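PDB 2FDO: hypothetical protein AF2331 from Archaeoglobus fulgidus, which is of unknown function but forms an unusual interdigitated dimer with a new type of alpha + beta fold. Local coordinates for residues E18-D23 with M73-V78. Residues are numbered along the deposited sequence; the frame is centred on the assembly and turned at random.
Sequences EGHLED and MKYAIV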
ATOM      1  N   GLU A  18      -0.246 -15.172  -0.413  1.00 60.70           N
ATOM      2  CA  GLU A  18      -0.730 -16.371  -1.059  1.00 60.92           C
ATOM      3  C   GLU A  18      -2.211 -16.538  -0.738  1.00 61.70           C
ATOM      4  O   GLU A  18      -2.999 -16.908  -1.607  1.00 61.89           O
ATOM      5  CB  GLU A  18       0.086 -17.604  -0.609  1.00 60.94           C
ATOM      6  CG  GLU A  18      -0.578 -18.998  -0.792  1.00 60.27           C
ATOM      7  CD  GLU A  18      -0.475 -19.587  -2.202  1.00 62.61           C
ATOM      8  OE1 GLU A  18      -0.160 -18.835  -3.130  1.00 61.17           O
ATOM      9  OE2 GLU A  18      -0.709 -20.834  -2.400  1.00 67.15           O
ATOM     10  N   GLY A  19      -2.568 -16.272   0.518  1.00 61.73           N
ATOM     11  CA  GLY A  19      -3.934 -16.310   0.963  1.00 63.10           C
ATOM     12  C   GLY A  19      -4.826 -15.254   0.303  1.00 64.79           C
ATOM     13  O   GLY A  19      -6.022 -15.483   0.191  1.00 65.10           O
ATOM     14  N   HIS A  20      -4.274 -14.114  -0.121  1.00 64.86           N
ATOM     15  CA  HIS A  20      -5.130 -12.988  -0.512  1.00 66.98           C
ATOM     16  C   HIS A  20      -5.170 -12.803  -1.998  1.00 67.17           C
ATOM     17  O   HIS A  20      -5.919 -11.990  -2.503  1.00 68.16           O
ATOM     18  CB  HIS A  20      -4.817 -11.671   0.262  1.00 66.81           C
ATOM     19  CG  HIS A  20      -5.172 -11.746   1.732  1.00 71.24           C
ATOM     20  ND1 HIS A  20      -4.579 -12.645   2.609  1.00 73.14           N
ATOM     21  CD2 HIS A  20      -6.092 -11.072   2.467  1.00 73.49           C
ATOM     22  CE1 HIS A  20      -5.110 -12.510   3.814  1.00 71.84           C
ATOM     23  NE2 HIS A  20      -6.030 -11.565   3.757  1.00 73.20           N
ATOM     24  N   LEU A  21      -4.406 -13.609  -2.715  1.00 68.06           N
ATOM     25  CA  LEU A  21      -4.374 -13.473  -4.152  1.00 68.61           C
ATOM     26  C   LEU A  21      -5.331 -14.455  -4.792  1.00 69.34           C
ATOM     27  O   LEU A  21      -5.063 -15.695  -4.838  1.00 70.45           O
ATOM     28  CB  LEU A  21      -2.933 -13.610  -4.710  1.00 69.05           C
ATOM     29  CG  LEU A  21      -1.927 -12.444  -4.506  1.00 69.63           C
ATOM     30  CD1 LEU A  21      -0.454 -12.863  -4.775  1.00 67.74           C
ATOM     31  CD2 LEU A  21      -2.303 -11.162  -5.307  1.00 67.94           C
ATOM     32  N   GLU A  22      -6.463 -13.907  -5.267  1.00 69.94           N
ATOM     33  CA  GLU A  22      -7.512 -14.673  -6.004  1.00 69.49           C
ATOM     34  C   GLU A  22      -6.893 -15.180  -7.303  1.00 69.38           C
ATOM     35  O   GLU A  22      -5.856 -14.641  -7.755  1.00 70.13           O
ATOM     36  CB  GLU A  22      -8.778 -13.827  -6.262  1.00 68.84           C
ATOM     37  N   ASP A  23      -7.493 -16.215  -7.886  1.00 68.62           N
ATOM     38  CA  ASP A  23      -6.889 -16.871  -9.046  1.00 67.71           C
ATOM     39  C   ASP A  23      -6.627 -15.904 -10.257  1.00 67.07           C
ATOM     40  O   ASP A  23      -5.486 -15.810 -10.760  1.00 67.47           O
ATOM     41  CB  ASP A  23      -7.713 -18.101  -9.451  1.00 68.20           C
HETATM   42  N   MSE A  73      -9.751  -4.942  -3.050  1.00 64.46           N
HETATM   43  CA  MSE A  73      -8.783  -5.276  -2.015  1.00 67.99           C
HETATM   44  C   MSE A  73      -7.440  -4.554  -2.256  1.00 62.15           C
HETATM   45  O   MSE A  73      -6.769  -4.768  -3.296  1.00 61.28           O
HETATM   46  CB  MSE A  73      -8.605  -6.784  -2.093  1.00 66.37           C
HETATM   47  CG  MSE A  73      -7.799  -7.448  -1.037  1.00 74.79           C
HETATM   48 SE   MSE A  73      -8.671  -9.260  -0.634  1.00 89.14          SE
HETATM   49  CE  MSE A  73     -10.462  -8.379   0.230  1.00 86.05           C
ATOM     50  N   LYS A  74      -7.048  -3.728  -1.288  1.00 57.85           N
ATOM     51  CA  LYS A  74      -5.822  -2.963  -1.362  1.00 54.25           C
ATOM     52  C   LYS A  74      -5.159  -2.807  -0.016  1.00 52.84           C
ATOM     53  O   LYS A  74      -5.854  -2.807   0.990  1.00 51.89           O
ATOM     54  CB  LYS A  74      -6.099  -1.544  -1.946  1.00 54.03           C
ATOM     55  CG  LYS A  74      -7.255  -0.752  -1.308  1.00 52.49           C
ATOM     56  CD  LYS A  74      -7.522   0.581  -2.035  1.00 52.44           C
ATOM     57  CE  LYS A  74      -8.377   0.348  -3.299  1.00 53.75           C
ATOM     58  NZ  LYS A  74      -9.827  -0.006  -2.993  1.00 51.51           N
ATOM     59  N   TYR A  75      -3.828  -2.614  -0.024  1.00 50.80           N
ATOM     60  CA  TYR A  75      -2.990  -2.557   1.160  1.00 50.95           C
ATOM     61  C   TYR A  75      -1.873  -1.595   0.892  1.00 51.57           C
ATOM     62  O   TYR A  75      -1.388  -1.494  -0.255  1.00 51.86           O
ATOM     63  CB  TYR A  75      -2.320  -3.913   1.489  1.00 51.00           C
ATOM     64  CG  TYR A  75      -3.301  -4.989   1.681  1.00 52.04           C
ATOM     65  CD1 TYR A  75      -3.704  -5.774   0.595  1.00 51.03           C
ATOM     66  CD2 TYR A  75      -3.897  -5.201   2.944  1.00 53.81           C
ATOM     67  CE1 TYR A  75      -4.701  -6.747   0.743  1.00 55.16           C
ATOM     68  CE2 TYR A  75      -4.864  -6.187   3.125  1.00 54.09           C
ATOM     69  CZ  TYR A  75      -5.267  -6.965   2.007  1.00 55.75           C
ATOM     70  OH  TYR A  75      -6.233  -7.950   2.142  1.00 56.58           O
ATOM     71  N   ALA A  76      -1.446  -0.925   1.954  1.00 50.62           N
ATOM     72  CA  ALA A  76      -0.093  -0.375   2.027  1.00 50.98           C
ATOM     73  C   ALA A  76       0.862  -1.327   2.743  1.00 51.69           C
ATOM     74  O   ALA A  76       0.551  -1.971   3.800  1.00 52.48           O
ATOM     75  CB  ALA A  76      -0.081   0.974   2.751  1.00 49.33           C
ATOM     76  N   ILE A  77       2.072  -1.317   2.223  1.00 51.79           N
ATOM     77  CA  ILE A  77       3.132  -2.101   2.759  1.00 51.59           C
ATOM     78  C   ILE A  77       4.361  -1.265   2.864  1.00 51.98           C
ATOM     79  O   ILE A  77       4.692  -0.455   1.963  1.00 53.47           O
ATOM     80  CB  ILE A  77       3.407  -3.394   1.881  1.00 52.00           C
ATOM     81  CG1 ILE A  77       4.051  -3.043   0.531  1.00 50.20           C
ATOM     82  CG2 ILE A  77       2.090  -4.240   1.743  1.00 48.55           C
ATOM     83  CD1 ILE A  77       4.385  -4.349  -0.328  1.00 51.22           C
ATOM     84  N   VAL A  78       5.051  -1.497   3.972  1.00 52.20           N
ATOM     85  CA  VAL A  78       6.250  -0.773   4.390  1.00 51.21           C
ATOM     86  C   VAL A  78       7.250  -1.846   4.823  1.00 51.24           C
ATOM     87  O   VAL A  78       6.916  -2.760   5.558  1.00 50.75           O
ATOM     88  CB  VAL A  78       5.956   0.165   5.606  1.00 51.49           C
ATOM     89  CG1 VAL A  78       7.201   1.034   6.002  1.00 49.38           C
ATOM     90  CG2 VAL A  78       4.667   1.000   5.385  1.00 49.97           C
TER
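His20, in the last turn of helix 10-20, meets Tyr75 of strand 74-81 and the neighbouring Met73, a small contact that buries 112 Å² in all. The nearest approach is Tyr75 OH to CD2 of His20, 3.1 Å, a contact of a hydroxyl with a ring carbon and not a hydrogen bond; the two side chains cross at about a right angle, and the hydroxyl comes obliquely to the imidazole. Tyrosine suits this place because its ring can be buried beside the strand while its hydroxyl reaches the partly exposed end of the helix.

A Met-aromatic contact adds the second component, with selenium in the place of sulfur because Met73 is a selenomethionine. Its SE lies at the edge of the imidazole, 4.4 Å from CD2 of His20. With CG anti to the backbone N (chi1 -172°), Met73 extends its flexible chain toward the helix, and SE of Met73 lies 4.3 Å from the carbonyl O of His20, a loose contact.

The polar end of His20 is engaged within its own helix, where ND1 hydrogen-bonds Phe16 O; Phe16 also meets Tyr75 edge-to-face. Phe79 of the second subunit packs on both His20 and Met73, while strand residues 74-78 pair antiparallel with a strand of that subunit. Helix end and intersubunit sheet are therefore joined here by van der Waals and weakly polar contacts, and the bond from ND1 of His20 probably helps to fix the rotation of the imidazole.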